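Local structure of ABC transporter periplasmic substrate-binding protein (5MY5) at residues T64-A67 against L68-G71. The protein binds tungstate with high selectivity and probably delivers it, as the periplasmic component, to an ABC transporter for uptake into the cell. The protein carries 2 engineered substitutions. Sequence-based numbering, arbitrary orientation. Where two conformers were deposited one is given.
Sequences TGKA and LKMG
Thr64 and Leu68, one helical turn apart, run alongside each other in the same direction, and in the Leu68 conformer described, one of two, Thr64 CG2 is 3.6 Å from Leu68 CD1. With OG1 beside the backbone N (chi1 -59°), Thr64 turns its methyl rather than its hydroxyl toward the leucine. Leucine suits the position as a sizeable nonpolar side chain that bridges this methyl and Ala86 and Phe90 of helix 84-92. Ala67 is buried against Ala31 of strand 27-33, where a small methyl probably allows the helix to sit close to the strand. Gly71, also buried, donates its N-H to Ala67 O at 3.2 Å, the longest of four successive i to i+4 bonds. The straightest joins Leu68 N to Thr64 O (2.9 Å, N-H...O 176°).

The other face is loose and polar. Lys69 bends at its third and fourth torsions (chi3 -71°), folding its chain back over the bare backbone of Gly65 until NZ is 3.6 Å from Gly65 O. Lys66 and Lys69 are exposed, their amines suited to the solvent side, and their side chains come no nearer than 4.2 Å, between Lys66 CD and Lys69 CE. This is the pattern of an amphipathic alpha-helix, here helix 64-72, which packs on strand 27-33 and joins strands 56-62 and 78-81, both parallel to it, as a beta-alpha-beta crossover in an alpha/beta lobe of the periplasmic-binding-protein fold.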
loop_
_atom_site.group_PDB
_atom_site.type_symbol
_atom_site.label_atom_id
_atom_site.label_comp_id
_atom_site.label_asym_id
_atom_site.label_seq_id
_atom_site.Cartn_x
_atom_site.Cartn_y
_atom_site.Cartn_z
ATOM N N THR A 64 -3.765 -9.114 -4.004
ATOM C CA THR A 64 -4.615 -8.334 -4.924
ATOM C C THR A 64 -5.322 -9.143 -6.009
ATOM O O THR A 64 -6.538 -8.984 -6.296
ATOM C CB THR A 64 -3.801 -7.158 -5.558
ATOM O OG1 THR A 64 -3.311 -6.302 -4.517
ATOM C CG2 THR A 64 -4.660 -6.368 -6.513
ATOM N N GLY A 65 -4.533 -9.974 -6.715
ATOM C CA GLY A 65 -5.160 -10.792 -7.742
ATOM C C GLY A 65 -6.313 -11.642 -7.252
ATOM O O GLY A 65 -7.367 -11.705 -7.899
ATOM N N LYS A 66 -6.082 -12.233 -6.108
ATOM C CA LYS A 66 -7.096 -13.094 -5.492
ATOM C C LYS A 66 -8.326 -12.283 -5.041
ATOM O O LYS A 66 -9.426 -12.777 -5.155
ATOM C CB LYS A 66 -6.478 -13.825 -4.295
ATOM C CG LYS A 66 -7.393 -14.871 -3.641
ATOM C CD LYS A 66 -7.900 -15.980 -4.618
ATOM C CE LYS A 66 -8.969 -16.836 -3.957
ATOM N NZ LYS A 66 -8.845 -16.915 -2.469
ATOM N N ALA A 67 -8.083 -11.051 -4.566
ATOM C CA ALA A 67 -9.216 -10.159 -4.186
ATOM C C ALA A 67 -10.055 -9.874 -5.359
ATOM O O ALA A 67 -11.283 -9.883 -5.312
ATOM C CB ALA A 67 -8.713 -8.892 -3.559
ATOM N N LEU A 68 -9.413 -9.473 -6.457
ATOM C CA LEU A 68 -10.106 -9.209 -7.700
ATOM C C LEU A 68 -10.886 -10.424 -8.178
ATOM O O LEU A 68 -12.041 -10.304 -8.576
ATOM C CB LEU A 68 -9.077 -8.746 -8.753
ATOM C CG LEU A 68 -8.580 -7.344 -8.373
ATOM C CD1 LEU A 68 -7.207 -7.026 -8.923
ATOM C CD2 LEU A 68 -9.571 -6.325 -8.850
ATOM N N LYS A 69 -10.248 -11.596 -8.091
ATOM C CA LYS A 69 -10.889 -12.856 -8.465
ATOM C C LYS A 69 -12.129 -13.122 -7.600
ATOM O O LYS A 69 -13.121 -13.551 -8.134
ATOM C CB LYS A 69 -9.931 -14.063 -8.408
ATOM C CG LYS A 69 -9.013 -14.180 -9.636
ATOM C CD LYS A 69 -8.288 -15.537 -9.793
ATOM C CE LYS A 69 -7.193 -15.770 -8.768
ATOM N NZ LYS A 69 -5.983 -14.892 -8.869
ATOM N N MET A 70 -12.072 -12.841 -6.297
ATOM C CA MET A 70 -13.228 -12.974 -5.431
ATOM C C MET A 70 -14.377 -12.100 -5.891
ATOM O O MET A 70 -15.543 -12.529 -5.859
ATOM C CB MET A 70 -12.909 -12.659 -3.966
ATOM C CG MET A 70 -11.999 -13.692 -3.250
ATOM S SD MET A 70 -11.609 -13.348 -1.540
ATOM C CE MET A 70 -13.097 -14.176 -0.825
ATOM N N GLY A 71 -14.104 -10.835 -6.349
ATOM C CA GLY A 71 -15.122 -9.993 -6.897
ATOM C C GLY A 71 -15.678 -10.540 -8.188
ATOM O O GLY A 71 -16.902 -10.605 -8.382
#